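Local coordinates for cyclic nucleotide-gated potassium channel mll3241 (Mesorhizobium loti, PDB 4MUV), which opens as a cAMP-activated, homotetrameric potassium channel of the cell membrane, this chain being its cytoplasmic cyclic nucleotide-binding domain, an engineered form with inverted ligand selectivity and cyclic GMP bound, at residues I49-E54 with S95-A100; A70-S75 with G137-A142; G80-E85 with E126-T131. The protein carries 3 engineered substitutions. One frame throughout, in Å; residues are numbered along the deposited sequence.

Contact 1. Residues I49-E54 with S95-A100; sequences ICRIGE and SATVSA. With PCG (cyclic guanosine monophosphate), chain C.
Ile49 and Cys50 both send their backbone N-H to the carbonyl oxygen of Val98, making a classic beta bulge. The bond from Ile49 N to Val98 O is the shorter at 2.8 Å, and the one from Cys50 N follows at 3.2 Å, both donors lying in the carbonyl plane. Val98 N answers to Cys50 O at 3.0 Å and completes a hydrogen-bonded antiparallel pair.

A side chain takes over where the ladder stops. With OG1 of Thr97 beside its own backbone N (chi1 -62°), that oxygen receives the N-H of Ile52 at 2.9 Å in an almost straight bond (179°); a water also bonds to it. An alanine at Thr97 would probably leave Ile52 N without this acceptor and the water without its mate here.

Carbon contacts flank the ladder: Ile52 CD1 lies 3.7 Å from Ser95 O, and Cys50 SG 3.8 Å from Val98 CG2, which also touches the nucleotide ribose. Beyond Ala96, Ser95 grips phosphate oxygen O2A through its N and OG, and OG accepts from guanine N2.

The pair forms one edge of a four-stranded sheet: strand 67-70 flanks 97-100 on its other side, and Phe83 of strand 82-83 packs against Ile49 and Val98.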
loop_
_atom_site.group_PDB
_atom_site.type_symbol
_atom_site.label_atom_id
_atom_site.label_comp_id
_atom_site.label_asym_id
_atom_site.label_seq_id
_atom_site.Cartn_x
_atom_site.Cartn_y
_atom_site.Cartn_z
ATOM N N ILE A 49 0.682 -9.875 6.392
ATOM C CA ILE A 49 -0.091 -8.671 6.113
ATOM C C ILE A 49 -1.201 -8.972 5.089
ATOM O O ILE A 49 -2.352 -8.556 5.275
ATOM C CB ILE A 49 0.826 -7.539 5.639
ATOM C CG1 ILE A 49 1.869 -7.223 6.732
ATOM C CG2 ILE A 49 -0.000 -6.341 5.284
ATOM C CD1 ILE A 49 3.055 -6.512 6.235
ATOM N N CYS A 50 -0.841 -9.658 3.998
ATOM C CA CYS A 50 -1.881 -10.215 3.173
ATOM C C CYS A 50 -1.438 -11.569 2.682
ATOM O O CYS A 50 -0.268 -11.906 2.647
ATOM C CB CYS A 50 -2.245 -9.283 2.038
ATOM S SG CYS A 50 -0.872 -8.963 0.961
ATOM N N ARG A 51 -2.438 -12.398 2.433
ATOM C CA ARG A 51 -2.227 -13.802 2.139
ATOM C C ARG A 51 -2.720 -14.153 0.743
ATOM O O ARG A 51 -3.817 -13.792 0.356
ATOM C CB ARG A 51 -2.929 -14.674 3.162
ATOM C CG ARG A 51 -2.465 -16.112 3.033
ATOM C CD ARG A 51 -2.984 -16.972 4.105
ATOM N NE ARG A 51 -2.560 -16.598 5.451
ATOM C CZ ARG A 51 -1.395 -16.914 6.014
ATOM N NH1 ARG A 51 -0.444 -17.559 5.341
ATOM N NH2 ARG A 51 -1.173 -16.550 7.268
ATOM N N ILE A 52 -1.892 -14.876 0.013
ATOM C CA ILE A 52 -2.251 -15.346 -1.316
ATOM C C ILE A 52 -3.628 -15.994 -1.302
ATOM O O ILE A 52 -3.950 -16.778 -0.417
ATOM C CB ILE A 52 -1.174 -16.318 -1.887
ATOM C CG1 ILE A 52 -1.430 -16.595 -3.368
ATOM C CG2 ILE A 52 -1.038 -17.624 -1.057
ATOM C CD1 ILE A 52 -0.310 -17.352 -4.017
ATOM N N GLY A 53 -4.438 -15.632 -2.284
ATOM C CA GLY A 53 -5.754 -16.201 -2.464
ATOM C C GLY A 53 -6.887 -15.536 -1.726
ATOM O O GLY A 53 -8.047 -15.873 -1.969
ATOM N N GLU A 54 -6.584 -14.636 -0.794
ATOM C CA GLU A 54 -7.626 -13.974 -0.009
ATOM C C GLU A 54 -8.113 -12.735 -0.745
ATOM O O GLU A 54 -7.404 -12.164 -1.577
ATOM C CB GLU A 54 -7.118 -13.617 1.402
ATOM C CG GLU A 54 -6.727 -14.870 2.186
ATOM C CD GLU A 54 -6.540 -14.685 3.698
ATOM O OE1 GLU A 54 -6.407 -13.530 4.168
ATOM O OE2 GLU A 54 -6.506 -15.727 4.413
ATOM N N SER A 95 -2.308 -12.028 -4.902
ATOM C CA SER A 95 -1.469 -12.849 -5.759
ATOM C C SER A 95 -0.192 -13.340 -5.098
ATOM O O SER A 95 0.538 -14.124 -5.701
ATOM C CB SER A 95 -1.108 -12.109 -7.055
ATOM O OG SER A 95 -0.260 -10.995 -6.792
ATOM N N ALA A 96 0.061 -12.894 -3.869
ATOM C CA ALA A 96 1.247 -13.300 -3.130
ATOM C C ALA A 96 1.009 -12.970 -1.667
ATOM O O ALA A 96 0.255 -12.062 -1.341
ATOM C CB ALA A 96 2.475 -12.563 -3.641
ATOM N N THR A 97 1.694 -13.714 -0.803
ATOM C CA THR A 97 1.710 -13.437 0.621
ATOM C C THR A 97 2.830 -12.437 0.934
ATOM O O THR A 97 3.987 -12.629 0.536
ATOM C CB THR A 97 1.878 -14.732 1.406
ATOM O OG1 THR A 97 0.737 -15.553 1.123
ATOM C CG2 THR A 97 1.980 -14.471 2.920
ATOM N N VAL A 98 2.460 -11.374 1.622
ATOM C CA VAL A 98 3.388 -10.340 2.041
ATOM C C VAL A 98 3.377 -10.328 3.560
ATOM O O VAL A 98 2.322 -10.285 4.174
ATOM C CB VAL A 98 2.971 -8.958 1.484
ATOM C CG1 VAL A 98 3.973 -7.883 1.898
ATOM C CG2 VAL A 98 2.792 -9.013 -0.019
ATOM N N SER A 99 4.567 -10.332 4.143
ATOM C CA SER A 99 4.789 -10.408 5.578
ATOM C C SER A 99 5.747 -9.293 6.003
ATOM O O SER A 99 6.578 -8.847 5.205
ATOM C CB SER A 99 5.445 -11.750 5.926
ATOM O OG SER A 99 4.722 -12.866 5.446
ATOM N N ALA A 100 5.664 -8.866 7.248
ATOM C CA ALA A 100 6.670 -7.959 7.766
ATOM C C ALA A 100 8.011 -8.693 7.815
ATOM O O ALA A 100 8.098 -9.819 8.299
ATOM C CB ALA A 100 6.291 -7.484 9.150
HETATM P PA PCG C . -1.749 -8.147 -4.341
HETATM O O1A PCG C . -3.009 -7.357 -4.056
HETATM O O2A PCG C . -1.868 -9.254 -5.328
HETATM O "O5'" PCG C . -1.225 -8.723 -3.007
HETATM C "C5'" PCG C . 0.054 -9.166 -2.917
HETATM C "C4'" PCG C . 0.985 -8.032 -3.380
HETATM O "O4'" PCG C . 2.444 -8.251 -3.339
HETATM C "C3'" PCG C . 0.694 -7.698 -4.684
HETATM O "O3'" PCG C . -0.641 -7.119 -4.830
HETATM C "C2'" PCG C . 1.882 -6.710 -5.031
HETATM O "O2'" PCG C . 1.489 -5.377 -4.705
HETATM C "C1'" PCG C . 2.953 -7.144 -4.232
HETATM N N9 PCG C . 4.117 -7.628 -4.914
HETATM C C8 PCG C . 5.380 -7.088 -4.889
HETATM N N7 PCG C . 6.203 -7.724 -5.725
HETATM C C5 PCG C . 5.438 -8.709 -6.303
HETATM C C6 PCG C . 5.759 -9.709 -7.284
HETATM O O6 PCG C . 6.882 -9.878 -7.818
HETATM N N1 PCG C . 4.709 -10.528 -7.621
HETATM C C2 PCG C . 3.424 -10.393 -7.119
HETATM N N2 PCG C . 2.467 -11.242 -7.539
HETATM N N3 PCG C . 3.078 -9.453 -6.183
HETATM C C4 PCG C . 4.156 -8.620 -5.815
HETATM O O HOH W 1 0.859 -17.928 2.398
#

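Contact 2. Residues A70-S75 with G137-A142; sequences ASPNPS and GADASA. Engineered in segment 70-75: Ser71 (natural residue Thr), Ser75 (natural residue Val). Engineered in segment 137-142: Asp139 (natural residue Ala). With PCG (cyclic guanosine monophosphate), chain C.
Asn73 meets Ser141 through a direct hydrogen bond: ND2 of Asn73 donates to Ser141 O at 3.1 Å, with the acceptor close to the amide plane and the donor in the carbonyl plane. Ser141 is itself tied back to Gly137. Its OG donates to Gly137 O at 2.7 Å, and Ala140 N reaches the same oxygen from the opposite face, so the turn that presents Ser141 O is gripped twice.

The tighter part lies inward, around the engineered Asp139. Its CG stands beside the backbone N (chi1 -66°), and the carboxylate meets the guanine with both oxygens: N1 donates to OD1 at 2.7 Å and at a nearly straight 176°, while N2 donates to OD2, also at 2.7 Å. A water lies within hydrogen-bonding distance of OD1, of OG of the engineered Ser71 and of guanine O6, and can donate to two of them at a time. One water thus joins loop, helix and base.

Toward solvent the fit is looser. Pro72 is exposed and rests its CD 3.8 Å from Asp139 OD1, its CG at a similar distance from the Asp139 carbonyl oxygen; these are carbon-to-oxygen contacts at van der Waals distance.

Such a helix closing over the base is the lid of a cyclic nucleotide-binding domain. The carboxylate pairs with the N1-H and the 2-amino group of guanine, neither of which adenine has, consistent with the inverted ligand selectivity of this mutant.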
loop_
_atom_site.group_PDB
_atom_site.type_symbol
_atom_site.label_atom_id
_atom_site.label_comp_id
_atom_site.label_asym_id
_atom_site.label_seq_id
_atom_site.Cartn_x
_atom_site.Cartn_y
_atom_site.Cartn_z
ATOM N N ALA A 70 6.480 -13.103 -0.931
ATOM C CA ALA A 70 6.709 -14.503 -1.275
ATOM C C ALA A 70 6.196 -14.787 -2.683
ATOM O O ALA A 70 5.055 -15.101 -2.873
ATOM C CB ALA A 70 6.016 -15.417 -0.253
ATOM N N SER A 71 7.042 -14.650 -3.675
ATOM C CA SER A 71 6.654 -14.838 -5.067
ATOM C C SER A 71 7.763 -15.648 -5.685
ATOM O O SER A 71 8.733 -15.936 -4.996
ATOM C CB SER A 71 6.528 -13.493 -5.766
ATOM O OG SER A 71 7.795 -12.901 -5.925
ATOM N N PRO A 72 7.655 -16.001 -6.981
ATOM C CA PRO A 72 8.704 -16.824 -7.597
ATOM C C PRO A 72 10.056 -16.150 -7.617
ATOM O O PRO A 72 11.080 -16.827 -7.744
ATOM C CB PRO A 72 8.187 -17.048 -9.027
ATOM C CG PRO A 72 6.744 -16.898 -8.924
ATOM C CD PRO A 72 6.491 -15.855 -7.873
ATOM N N ASN A 73 10.058 -14.833 -7.522
ATOM C CA ASN A 73 11.287 -14.060 -7.400
ATOM C C ASN A 73 11.143 -13.205 -6.162
ATOM O O ASN A 73 10.775 -12.034 -6.266
ATOM C CB ASN A 73 11.472 -13.199 -8.638
ATOM C CG ASN A 73 11.634 -14.033 -9.888
ATOM O OD1 ASN A 73 12.690 -14.619 -10.111
ATOM N ND2 ASN A 73 10.579 -14.121 -10.697
ATOM N N PRO A 74 11.381 -13.806 -4.980
ATOM C CA PRO A 74 11.082 -13.148 -3.701
ATOM C C PRO A 74 11.794 -11.805 -3.616
ATOM O O PRO A 74 12.913 -11.635 -4.106
ATOM C CB PRO A 74 11.645 -14.128 -2.664
ATOM C CG PRO A 74 11.665 -15.445 -3.349
ATOM C CD PRO A 74 11.907 -15.169 -4.792
ATOM N N SER A 75 11.130 -10.839 -3.004
ATOM C CA SER A 75 11.718 -9.514 -2.878
ATOM C C SER A 75 11.371 -8.882 -1.543
ATOM O O SER A 75 10.490 -9.341 -0.815
ATOM C CB SER A 75 11.255 -8.620 -4.027
ATOM O OG SER A 75 9.858 -8.468 -4.019
ATOM N N GLY A 137 4.753 -9.755 -14.666
ATOM C CA GLY A 137 5.848 -10.134 -15.543
ATOM C C GLY A 137 6.950 -10.851 -14.803
ATOM O O GLY A 137 7.514 -11.851 -15.270
ATOM N N ALA A 138 7.242 -10.354 -13.608
ATOM C CA ALA A 138 8.239 -11.009 -12.774
ATOM C C ALA A 138 7.785 -12.412 -12.413
ATOM O O ALA A 138 8.579 -13.366 -12.459
ATOM C CB ALA A 138 8.492 -10.178 -11.510
ATOM N N ASP A 139 6.507 -12.556 -12.096
ATOM C CA ASP A 139 5.957 -13.863 -11.711
ATOM C C ASP A 139 6.011 -14.886 -12.837
ATOM O O ASP A 139 6.016 -16.084 -12.560
ATOM C CB ASP A 139 4.482 -13.741 -11.325
ATOM C CG ASP A 139 4.237 -12.933 -10.080
ATOM O OD1 ASP A 139 5.185 -12.632 -9.294
ATOM O OD2 ASP A 139 3.046 -12.552 -9.883
ATOM N N ALA A 140 5.981 -14.410 -14.068
ATOM C CA ALA A 140 5.898 -15.247 -15.250
ATOM C C ALA A 140 7.229 -15.806 -15.651
ATOM O O ALA A 140 7.266 -16.651 -16.536
ATOM C CB ALA A 140 5.298 -14.456 -16.381
ATOM N N SER A 141 8.304 -15.332 -15.026
ATOM C CA SER A 141 9.686 -15.642 -15.382
ATOM C C SER A 141 10.323 -16.489 -14.279
ATOM O O SER A 141 10.354 -16.100 -13.110
ATOM C CB SER A 141 10.528 -14.351 -15.547
ATOM O OG SER A 141 9.793 -13.195 -15.943
ATOM N N ALA A 142 10.837 -17.653 -14.651
ATOM C CA ALA A 142 11.596 -18.480 -13.719
ATOM C C ALA A 142 12.926 -17.819 -13.349
ATOM O O ALA A 142 13.531 -17.115 -14.161
ATOM C CB ALA A 142 11.844 -19.848 -14.333
HETATM P PA PCG C . -1.749 -8.147 -4.341
HETATM O O1A PCG C . -3.009 -7.357 -4.056
HETATM O O2A PCG C . -1.868 -9.254 -5.328
HETATM O "O5'" PCG C . -1.225 -8.723 -3.007
HETATM C "C5'" PCG C . 0.054 -9.166 -2.917
HETATM C "C4'" PCG C . 0.985 -8.032 -3.380
HETATM O "O4'" PCG C . 2.444 -8.251 -3.339
HETATM C "C3'" PCG C . 0.694 -7.698 -4.684
HETATM O "O3'" PCG C . -0.641 -7.119 -4.830
HETATM C "C2'" PCG C . 1.882 -6.710 -5.031
HETATM O "O2'" PCG C . 1.489 -5.377 -4.705
HETATM C "C1'" PCG C . 2.953 -7.144 -4.232
HETATM N N9 PCG C . 4.117 -7.628 -4.914
HETATM C C8 PCG C . 5.380 -7.088 -4.889
HETATM N N7 PCG C . 6.203 -7.724 -5.725
HETATM C C5 PCG C . 5.438 -8.709 -6.303
HETATM C C6 PCG C . 5.759 -9.709 -7.284
HETATM O O6 PCG C . 6.882 -9.878 -7.818
HETATM N N1 PCG C . 4.709 -10.528 -7.621
HETATM C C2 PCG C . 3.424 -10.393 -7.119
HETATM N N2 PCG C . 2.467 -11.242 -7.539
HETATM N N3 PCG C . 3.078 -9.453 -6.183
HETATM C C4 PCG C . 4.156 -8.620 -5.815
HETATM O O HOH W 2 7.881 -12.573 -8.869
#

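Contact 3. Residues G80-E85 with E126-T131; sequences GAFFGE and EIFRKT. With PCG (cyclic guanosine monophosphate), chain C.
Phe82 has CG between the backbone N and the carbonyl carbon (chi1 56°), whereas Phe128 has CG beside the backbone N (chi1 -72°), and the two rings meet as a T-shaped pair. Phe128 supplies the edge and Phe82 the face, with centroids 5.2 Å apart and planes at 84°. Contact is made by Phe128 CE1, which stands over the Phe82 face toward its rim, and by Phe128 CD1, 3.7 Å from Phe82 CE1.

Two more helix residues gather round the same ring. Ile127 CG2 comes to its edge at 4.2 Å from CZ, and Thr131 meets it tip to tip, OG1 lying 3.7 Å from CZ.

Glu85 does the polar work. Its chain bends at chi2, and OE2 accepts the ribose hydroxyl O2' of the nucleotide at 2.7 Å; Gly84 N donates to that hydroxyl at 2.8 Å. OE2 also forms a salt bridge with Arg135 further along the helix, which would probably steady the negative charge, and Thr131 CG2 covers it from 3.9 Å. Ligand and lid helix therefore share one carboxylate oxygen.

Around this junction, Met59 of strand 58-64 touches Phe82, Glu85 and Phe128. Leu22 packs on both phenylalanines, and Phe114 and Leu117 of helix 111-120 lie against Phe128, so Phe128 links helix 122-139 to strand 58-64 and to helix 111-120.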
loop_
_atom_site.group_PDB
_atom_site.type_symbol
_atom_site.label_atom_id
_atom_site.label_comp_id
_atom_site.label_asym_id
_atom_site.label_seq_id
_atom_site.Cartn_x
_atom_site.Cartn_y
_atom_site.Cartn_z
ATOM N N GLY A 80 8.968 3.819 0.863
ATOM C CA GLY A 80 8.691 4.395 -0.436
ATOM C C GLY A 80 7.998 3.422 -1.359
ATOM O O GLY A 80 7.407 3.823 -2.343
ATOM N N ALA A 81 8.083 2.131 -1.055
ATOM C CA ALA A 81 7.455 1.106 -1.878
ATOM C C ALA A 81 6.006 0.925 -1.488
ATOM O O ALA A 81 5.577 1.410 -0.445
ATOM C CB ALA A 81 8.220 -0.220 -1.738
ATOM N N PHE A 82 5.268 0.174 -2.296
ATOM C CA PHE A 82 3.858 -0.096 -1.998
ATOM C C PHE A 82 3.496 -1.481 -2.493
ATOM O O PHE A 82 4.160 -2.052 -3.362
ATOM C CB PHE A 82 2.917 0.973 -2.566
ATOM C CG PHE A 82 3.056 1.179 -4.041
ATOM C CD1 PHE A 82 2.486 0.296 -4.949
ATOM C CD2 PHE A 82 3.748 2.271 -4.539
ATOM C CE1 PHE A 82 2.607 0.479 -6.309
ATOM C CE2 PHE A 82 3.881 2.459 -5.905
ATOM C CZ PHE A 82 3.297 1.553 -6.791
ATOM N N PHE A 83 2.460 -2.043 -1.887
ATOM C CA PHE A 83 1.955 -3.358 -2.266
ATOM C C PHE A 83 0.466 -3.455 -1.970
ATOM O O PHE A 83 -0.070 -2.707 -1.157
ATOM C CB PHE A 83 2.755 -4.450 -1.554
ATOM C CG PHE A 83 2.610 -4.454 -0.063
ATOM C CD1 PHE A 83 3.447 -3.699 0.732
ATOM C CD2 PHE A 83 1.656 -5.240 0.551
ATOM C CE1 PHE A 83 3.301 -3.709 2.113
ATOM C CE2 PHE A 83 1.513 -5.243 1.927
ATOM C CZ PHE A 83 2.327 -4.489 2.706
ATOM N N GLY A 84 -0.187 -4.416 -2.635
ATOM C CA GLY A 84 -1.619 -4.634 -2.485
ATOM C C GLY A 84 -2.464 -3.990 -3.561
ATOM O O GLY A 84 -3.679 -4.167 -3.579
ATOM N N GLU A 85 -1.815 -3.257 -4.468
ATOM C CA GLU A 85 -2.539 -2.617 -5.563
ATOM C C GLU A 85 -3.129 -3.615 -6.553
ATOM O O GLU A 85 -4.144 -3.350 -7.159
ATOM C CB GLU A 85 -1.640 -1.630 -6.330
ATOM C CG GLU A 85 -0.538 -2.224 -7.224
ATOM C CD GLU A 85 0.560 -2.923 -6.422
ATOM O OE1 GLU A 85 0.804 -2.527 -5.255
ATOM O OE2 GLU A 85 1.172 -3.875 -6.947
ATOM N N GLU A 126 -1.876 5.200 -13.631
ATOM C CA GLU A 126 -1.005 4.524 -14.589
ATOM C C GLU A 126 0.196 3.875 -13.915
ATOM O O GLU A 126 0.610 2.782 -14.302
ATOM C CB GLU A 126 -0.540 5.503 -15.677
ATOM C CG GLU A 126 0.221 4.844 -16.837
ATOM C CD GLU A 126 -0.673 3.996 -17.733
ATOM O OE1 GLU A 126 -1.823 3.700 -17.348
ATOM O OE2 GLU A 126 -0.227 3.626 -18.839
ATOM N N ILE A 127 0.762 4.554 -12.912
ATOM C CA ILE A 127 1.859 3.947 -12.152
ATOM C C ILE A 127 1.389 2.652 -11.494
ATOM O O ILE A 127 2.097 1.643 -11.541
ATOM C CB ILE A 127 2.450 4.905 -11.116
ATOM C CG1 ILE A 127 3.246 5.985 -11.853
ATOM C CG2 ILE A 127 3.343 4.169 -10.104
ATOM C CD1 ILE A 127 3.522 7.217 -11.023
ATOM N N PHE A 128 0.199 2.645 -10.902
ATOM C CA PHE A 128 -0.306 1.407 -10.285
ATOM C C PHE A 128 -0.511 0.318 -11.348
ATOM O O PHE A 128 -0.158 -0.842 -11.143
ATOM C CB PHE A 128 -1.621 1.662 -9.547
ATOM C CG PHE A 128 -1.489 2.446 -8.261
ATOM C CD1 PHE A 128 -0.467 2.216 -7.374
ATOM C CD2 PHE A 128 -2.410 3.432 -7.961
ATOM C CE1 PHE A 128 -0.399 2.924 -6.204
ATOM C CE2 PHE A 128 -2.345 4.133 -6.791
ATOM C CZ PHE A 128 -1.329 3.886 -5.912
ATOM N N ARG A 129 -1.093 0.703 -12.482
ATOM C CA ARG A 129 -1.404 -0.258 -13.531
ATOM C C ARG A 129 -0.097 -0.881 -14.049
ATOM O O ARG A 129 -0.004 -2.106 -14.228
ATOM C CB ARG A 129 -2.190 0.404 -14.678
ATOM C CG ARG A 129 -2.712 -0.598 -15.740
ATOM C CD ARG A 129 -3.370 0.088 -16.938
ATOM N NE ARG A 129 -2.399 0.846 -17.725
ATOM C CZ ARG A 129 -1.547 0.317 -18.597
ATOM N NH1 ARG A 129 -1.530 -0.986 -18.829
ATOM N NH2 ARG A 129 -0.702 1.106 -19.241
ATOM N N LYS A 130 0.917 -0.051 -14.282
ATOM C CA LYS A 130 2.198 -0.560 -14.774
ATOM C C LYS A 130 2.953 -1.379 -13.735
ATOM O O LYS A 130 3.606 -2.353 -14.075
ATOM C CB LYS A 130 3.059 0.572 -15.308
ATOM C CG LYS A 130 2.533 1.133 -16.610
ATOM C CD LYS A 130 3.405 2.261 -17.120
ATOM C CE LYS A 130 2.838 2.837 -18.395
ATOM N NZ LYS A 130 3.546 4.067 -18.840
ATOM N N THR A 131 2.867 -0.992 -12.473
ATOM C CA THR A 131 3.493 -1.761 -11.394
ATOM C C THR A 131 2.873 -3.162 -11.317
ATOM O O THR A 131 3.589 -4.157 -11.185
ATOM C CB THR A 131 3.379 -1.020 -10.042
ATOM O OG1 THR A 131 4.135 0.193 -10.107
ATOM C CG2 THR A 131 3.929 -1.871 -8.923
HETATM P PA PCG C . -1.749 -8.147 -4.341
HETATM O O1A PCG C . -3.009 -7.357 -4.056
HETATM O O2A PCG C . -1.868 -9.254 -5.328
HETATM O "O5'" PCG C . -1.225 -8.723 -3.007
HETATM C "C5'" PCG C . 0.054 -9.166 -2.917
HETATM C "C4'" PCG C . 0.985 -8.032 -3.380
HETATM O "O4'" PCG C . 2.444 -8.251 -3.339
HETATM C "C3'" PCG C . 0.694 -7.698 -4.684
HETATM O "O3'" PCG C . -0.641 -7.119 -4.830
HETATM C "C2'" PCG C . 1.882 -6.710 -5.031
HETATM O "O2'" PCG C . 1.489 -5.377 -4.705
HETATM C "C1'" PCG C . 2.953 -7.144 -4.232
HETATM N N9 PCG C . 4.117 -7.628 -4.914
HETATM C C8 PCG C . 5.380 -7.088 -4.889
HETATM N N7 PCG C . 6.203 -7.724 -5.725
HETATM C C5 PCG C . 5.438 -8.709 -6.303
HETATM C C6 PCG C . 5.759 -9.709 -7.284
HETATM O O6 PCG C . 6.882 -9.878 -7.818
HETATM N N1 PCG C . 4.709 -10.528 -7.621
HETATM C C2 PCG C . 3.424 -10.393 -7.119
HETATM N N2 PCG C . 2.467 -11.242 -7.539
HETATM N N3 PCG C . 3.078 -9.453 -6.183
HETATM C C4 PCG C . 4.156 -8.620 -5.815
#

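Overall arrangement
From the N terminus, three helices lead into the antiparallel strands, and the first long loop to close is that of contact 1, which brings 49-54 back to 95-100 at one sheet edge. Segments 70-75 and 80-85 both lie inside that loop, yet their partners come later, on or beyond helix 122-139, so contacts 2 and 3 each cross contact 1. Contact 3 in turn sits within the span of contact 2. Thr97 O probably bonds to Ala70 N, linking contacts 1 and 2, while Val98 packs on Phe83 to join 1 with 3. Contacts 2 and 3 do not touch but share the C-terminal helix, and all three meet the same nucleotide.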